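Local structure of RmpD (Hexulose-6-phosphate synthase) (3EXR) at residues A[78-90]-A[104-118]. The protein belongs to the orotidine 5'-phosphate decarboxylase/HUMPS family of enzymes and folds as a closed eight-stranded parallel TIM barrel. Sequence-based numbering, arbitrary orientation.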
loop_
_atom_site.group_PDB
_atom_site.type_symbol
_atom_site.label_atom_id
_atom_site.label_comp_id
_atom_site.label_asym_id
_atom_site.label_seq_id
_atom_site.Cartn_x
_atom_site.Cartn_y
_atom_site.Cartn_z
ATOM N N ASN A 78 -4.692 1.287 -12.961
ATOM C CA ASN A 78 -4.220 2.666 -12.978
ATOM C C ASN A 78 -3.695 3.105 -14.331
ATOM O O ASN A 78 -3.814 4.274 -14.642
ATOM C CB ASN A 78 -3.188 2.893 -11.882
ATOM C CG ASN A 78 -3.819 2.903 -10.519
ATOM O OD1 ASN A 78 -4.351 3.919 -10.088
ATOM N ND2 ASN A 78 -3.815 1.751 -9.860
ATOM N N ALA A 79 -3.169 2.183 -15.136
ATOM C CA ALA A 79 -2.711 2.503 -16.500
ATOM C C ALA A 79 -3.891 2.867 -17.396
ATOM O O ALA A 79 -3.793 3.776 -18.224
ATOM C CB ALA A 79 -1.949 1.332 -17.099
ATOM N N VAL A 80 -5.024 2.182 -17.243
ATOM C CA VAL A 80 -6.180 2.535 -18.068
ATOM C C VAL A 80 -6.734 3.916 -17.716
ATOM O O VAL A 80 -7.380 4.537 -18.541
ATOM C CB VAL A 80 -7.294 1.465 -18.031
ATOM C CG1 VAL A 80 -6.779 0.128 -18.537
ATOM C CG2 VAL A 80 -7.902 1.341 -16.654
ATOM N N ARG A 81 -6.462 4.401 -16.495
ATOM C CA ARG A 81 -6.865 5.753 -16.053
ATOM C C ARG A 81 -5.912 6.812 -16.611
ATOM O O ARG A 81 -6.209 7.998 -16.564
ATOM C CB ARG A 81 -6.860 5.833 -14.518
ATOM C CG ARG A 81 -7.964 5.066 -13.805
ATOM C CD ARG A 81 -9.298 5.721 -13.990
ATOM N NE ARG A 81 -10.303 5.162 -13.094
ATOM C CZ ARG A 81 -11.594 5.477 -13.144
ATOM N NH1 ARG A 81 -12.042 6.291 -14.077
ATOM N NH2 ARG A 81 -12.444 4.963 -12.263
ATOM N N GLY A 82 -4.772 6.368 -17.116
ATOM C CA GLY A 82 -3.760 7.267 -17.689
ATOM C C GLY A 82 -2.426 7.415 -16.942
ATOM O O GLY A 82 -1.617 8.262 -17.320
ATOM N N ALA A 83 -2.168 6.614 -15.901
ATOM C CA ALA A 83 -0.875 6.691 -15.219
ATOM C C ALA A 83 0.306 6.347 -16.110
ATOM O O ALA A 83 0.229 5.438 -16.966
ATOM C CB ALA A 83 -0.840 5.791 -13.979
ATOM N N ASP A 84 1.422 7.039 -15.865
ATOM C CA ASP A 84 2.708 6.663 -16.459
ATOM C C ASP A 84 3.536 5.754 -15.556
ATOM O O ASP A 84 4.043 4.711 -15.995
ATOM C CB ASP A 84 3.504 7.929 -16.776
ATOM C CG ASP A 84 2.835 8.781 -17.845
ATOM O OD1 ASP A 84 2.465 8.246 -18.933
ATOM O OD2 ASP A 84 2.689 9.996 -17.624
ATOM N N TRP A 85 3.664 6.152 -14.291
ATOM C CA TRP A 85 4.457 5.440 -13.308
ATOM C C TRP A 85 3.545 4.965 -12.208
ATOM O O TRP A 85 2.612 5.657 -11.857
ATOM C CB TRP A 85 5.524 6.329 -12.689
ATOM C CG TRP A 85 6.503 6.882 -13.686
ATOM C CD1 TRP A 85 6.715 6.433 -14.953
ATOM C CD2 TRP A 85 7.385 7.996 -13.498
ATOM N NE1 TRP A 85 7.682 7.193 -15.566
ATOM C CE2 TRP A 85 8.113 8.159 -14.696
ATOM C CE3 TRP A 85 7.628 8.878 -12.436
ATOM C CZ2 TRP A 85 9.067 9.161 -14.861
ATOM C CZ3 TRP A 85 8.579 9.892 -12.600
ATOM C CH2 TRP A 85 9.278 10.024 -13.807
ATOM N N MET A 86 3.820 3.770 -11.697
ATOM C CA MET A 86 3.143 3.273 -10.503
ATOM C C MET A 86 4.177 2.802 -9.486
ATOM O O MET A 86 5.194 2.179 -9.853
ATOM C CB MET A 86 2.205 2.117 -10.833
ATOM C CG MET A 86 1.301 1.756 -9.676
ATOM S SD MET A 86 0.258 0.322 -9.906
ATOM C CE MET A 86 1.394 -1.057 -9.650
ATOM N N THR A 87 3.913 3.055 -8.206
ATOM C CA THR A 87 4.765 2.513 -7.160
ATOM C C THR A 87 4.373 1.104 -6.715
ATOM O O THR A 87 3.184 0.759 -6.583
ATOM C CB THR A 87 4.838 3.442 -5.920
ATOM O OG1 THR A 87 3.536 3.632 -5.365
ATOM C CG2 THR A 87 5.394 4.842 -6.289
ATOM N N CYS A 88 5.400 0.296 -6.436
ATOM C CA CYS A 88 5.238 -0.952 -5.687
ATOM C C CYS A 88 6.047 -0.806 -4.424
ATOM O O CYS A 88 7.178 -0.267 -4.460
ATOM C CB CYS A 88 5.806 -2.138 -6.449
ATOM S SG CYS A 88 4.783 -2.799 -7.762
ATOM N N ILE A 89 5.478 -1.265 -3.309
ATOM C CA ILE A 89 6.223 -1.331 -2.060
ATOM C C ILE A 89 7.360 -2.350 -2.241
ATOM O O ILE A 89 7.228 -3.330 -2.973
ATOM C CB ILE A 89 5.251 -1.668 -0.866
ATOM C CG1 ILE A 89 5.924 -1.431 0.504
ATOM C CG2 ILE A 89 4.646 -3.051 -0.986
ATOM C CD1 ILE A 89 6.271 0.045 0.739
ATOM N N CYS A 90 8.485 -2.122 -1.583
ATOM C CA CYS A 90 9.649 -2.984 -1.772
ATOM C C CYS A 90 9.421 -4.410 -1.268
ATOM O O CYS A 90 10.179 -5.314 -1.618
ATOM C CB CYS A 90 10.879 -2.357 -1.106
ATOM S SG CYS A 90 10.652 -1.931 0.642
ATOM N N ILE A 104 1.650 -2.406 -17.067
ATOM C CA ILE A 104 1.694 -0.979 -17.321
ATOM C C ILE A 104 2.333 -0.711 -18.692
ATOM O O ILE A 104 1.907 0.186 -19.398
ATOM C CB ILE A 104 2.336 -0.151 -16.155
ATOM C CG1 ILE A 104 1.956 1.329 -16.287
ATOM C CG2 ILE A 104 3.815 -0.368 -16.097
ATOM C CD1 ILE A 104 2.070 2.114 -14.974
ATOM N N GLU A 105 3.318 -1.529 -19.066
ATOM C CA GLU A 105 3.944 -1.455 -20.396
ATOM C C GLU A 105 2.975 -1.838 -21.504
ATOM O O GLU A 105 3.033 -1.282 -22.600
ATOM C CB GLU A 105 5.169 -2.354 -20.481
ATOM C CG GLU A 105 6.385 -1.787 -19.791
ATOM C CD GLU A 105 7.572 -2.722 -19.832
ATOM O OE1 GLU A 105 7.477 -3.809 -20.446
ATOM O OE2 GLU A 105 8.585 -2.391 -19.213
ATOM N N ASP A 106 2.079 -2.782 -21.231
ATOM C CA ASP A 106 1.118 -3.208 -22.249
ATOM C C ASP A 106 0.187 -2.062 -22.654
ATOM O O ASP A 106 -0.118 -1.882 -23.835
ATOM C CB ASP A 106 0.276 -4.374 -21.742
ATOM C CG ASP A 106 -0.633 -4.926 -22.811
ATOM O OD1 ASP A 106 -0.107 -5.352 -23.860
ATOM O OD2 ASP A 106 -1.871 -4.931 -22.668
ATOM N N ILE A 107 -0.252 -1.266 -21.678
ATOM C CA ILE A 107 -1.159 -0.155 -21.945
ATOM C C ILE A 107 -0.424 1.135 -22.347
ATOM O O ILE A 107 -0.903 1.908 -23.190
ATOM C CB ILE A 107 -2.102 0.071 -20.718
ATOM C CG1 ILE A 107 -3.214 -0.992 -20.690
ATOM C CG2 ILE A 107 -2.682 1.499 -20.717
ATOM C CD1 ILE A 107 -4.109 -1.006 -21.912
ATOM N N ASN A 108 0.760 1.324 -21.770
ATOM C CA ASN A 108 1.561 2.519 -21.949
ATOM C C ASN A 108 3.017 2.156 -22.319
ATOM O O ASN A 108 3.929 2.264 -21.497
ATOM C CB ASN A 108 1.509 3.331 -20.627
ATOM C CG ASN A 108 2.132 4.746 -20.733
ATOM O OD1 ASN A 108 2.877 5.101 -21.683
ATOM N ND2 ASN A 108 1.853 5.551 -19.716
ATOM N N PRO A 109 3.244 1.668 -23.542
ATOM C CA PRO A 109 4.605 1.258 -23.918
ATOM C C PRO A 109 5.636 2.369 -23.891
ATOM O O PRO A 109 6.793 2.092 -23.569
ATOM C CB PRO A 109 4.444 0.704 -25.339
ATOM C CG PRO A 109 3.120 1.083 -25.798
ATOM C CD PRO A 109 2.265 1.416 -24.619
ATOM N N ASP A 110 5.220 3.593 -24.195
ATOM C CA ASP A 110 6.158 4.712 -24.328
ATOM C C ASP A 110 6.729 5.166 -22.989
ATOM O O ASP A 110 7.908 5.492 -22.911
ATOM C CB ASP A 110 5.499 5.915 -24.986
ATOM C CG ASP A 110 5.008 5.630 -26.385
ATOM O OD1 ASP A 110 5.407 4.591 -26.965
ATOM O OD2 ASP A 110 4.199 6.424 -26.921
ATOM N N LYS A 111 5.883 5.211 -21.956
ATOM C CA LYS A 111 6.279 5.799 -20.671
ATOM C C LYS A 111 6.069 4.887 -19.443
ATOM O O LYS A 111 6.587 5.189 -18.369
ATOM C CB LYS A 111 5.533 7.131 -20.445
ATOM C CG LYS A 111 5.769 8.277 -21.462
ATOM C CD LYS A 111 5.483 9.688 -20.828
ATOM C CE LYS A 111 3.975 10.184 -20.924
ATOM N NZ LYS A 111 3.483 11.389 -20.041
ATOM N N GLY A 112 5.327 3.781 -19.595
ATOM C CA GLY A 112 4.955 2.914 -18.476
ATOM C C GLY A 112 6.113 2.328 -17.694
ATOM O O GLY A 112 6.980 1.669 -18.266
ATOM N N GLU A 113 6.124 2.560 -16.382
ATOM C CA GLU A 113 7.185 2.083 -15.511
ATOM C C GLU A 113 6.703 1.845 -14.092
ATOM O O GLU A 113 5.736 2.494 -13.632
ATOM C CB GLU A 113 8.298 3.139 -15.409
ATOM C CG GLU A 113 9.140 3.358 -16.655
ATOM C CD GLU A 113 10.464 4.015 -16.321
ATOM O OE1 GLU A 113 11.190 3.497 -15.439
ATOM O OE2 GLU A 113 10.759 5.055 -16.934
ATOM N N ILE A 114 7.427 0.961 -13.405
ATOM C CA ILE A 114 7.283 0.711 -11.981
ATOM C C ILE A 114 8.416 1.420 -11.221
ATOM O O ILE A 114 9.566 1.538 -11.704
ATOM C CB ILE A 114 7.261 -0.813 -11.699
ATOM C CG1 ILE A 114 6.141 -1.476 -12.503
ATOM C CG2 ILE A 114 7.123 -1.120 -10.206
ATOM C CD1 ILE A 114 4.757 -0.955 -12.265
ATOM N N GLN A 115 8.060 1.923 -10.040
ATOM C CA GLN A 115 9.009 2.533 -9.103
ATOM C C GLN A 115 8.911 1.778 -7.786
ATOM O O GLN A 115 7.814 1.538 -7.303
ATOM C CB GLN A 115 8.634 3.996 -8.837
ATOM C CG GLN A 115 8.411 4.880 -10.064
ATOM C CD GLN A 115 8.052 6.295 -9.663
ATOM O OE1 GLN A 115 7.023 6.491 -8.999
ATOM N NE2 GLN A 115 8.926 7.272 -9.986
ATOM N N VAL A 116 10.055 1.464 -7.182
ATOM C CA VAL A 116 10.084 0.775 -5.903
ATOM C C VAL A 116 10.170 1.796 -4.752
ATOM O O VAL A 116 11.136 2.561 -4.606
ATOM C CB VAL A 116 11.249 -0.197 -5.774
ATOM C CG1 VAL A 116 11.151 -0.964 -4.444
ATOM C CG2 VAL A 116 11.249 -1.209 -6.922
ATOM N N GLU A 117 9.148 1.764 -3.906
ATOM C CA GLU A 117 9.071 2.552 -2.676
ATOM C C GLU A 117 9.850 1.875 -1.556
ATOM O O GLU A 117 9.560 0.743 -1.195
ATOM C CB GLU A 117 7.597 2.763 -2.277
ATOM C CG GLU A 117 6.938 3.963 -2.980
ATOM C CD GLU A 117 7.300 5.323 -2.388
ATOM O OE1 GLU A 117 8.147 5.376 -1.478
ATOM O OE2 GLU A 117 6.736 6.345 -2.830
ATOM N N LEU A 118 10.864 2.569 -1.050
ATOM C CA LEU A 118 11.822 2.001 -0.099
ATOM C C LEU A 118 11.403 2.277 1.328
ATOM O O LEU A 118 11.434 3.431 1.770
ATOM C CB LEU A 118 13.225 2.546 -0.386
ATOM C CG LEU A 118 13.787 2.249 -1.775
ATOM C CD1 LEU A 118 15.118 2.940 -1.960
ATOM C CD2 LEU A 118 13.977 0.766 -2.025
HETATM O O HOH W 1 8.771 6.533 -18.220
#
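Asp84 is gripped from two directions where strands 85-89 and 113-117 enter the barrel. Its OD1 takes Asn108 ND2 at 2.9 Å on the anti lone pair, exactly in the amide plane, although carboxylate and amide are turned 63° apart. OD2 receives Lys111 NZ at 2.9 Å from above the carboxylate plane and forms a second salt bridge, with Arg53. Asn108 CG stands anti to the backbone N (chi1 -171°), which turns the amide toward Asp84 and Ala83; the same ND2 also donates to Ala83 O, and Asn108 OD1 accepts from Lys111 N, an Asx motif that shapes the turn after helix 94-107.

Trp85 lies alongside Glu113, both side chains pointing the same way into the barrel interior. A water in the plane of the indole edge joins Trp85 NE1, Lys111 O and Glu113 OE2; OE1 pairs with Arg170. Gln115 crosses the ring obliquely, NE2 3.2 Å from Trp85 CE3, while this amide donates to Gln137. Farther along, Glu117 CG packs on Thr87 CB at 3.7 Å, and Thr87 OG1 bonds to Asp64.

On the opposite face, Ile114 touches Met86 CB with CD1 and Cys88 SG with CG2, and Ile104 CD1 of helix 94-107 reaches Met86 CB (4.1 Å). Backbone hydrogen bonds such as Cys88 N to Gln115 O (2.8 Å) join the parallel strands of this right-handed beta-alpha-beta unit. A salt bridge and side-chain hydrogen bonds thus pin the start of strand 85-89 to the turn after helix 94-107, with Asp84 probably kept charged by Lys111 and Arg53.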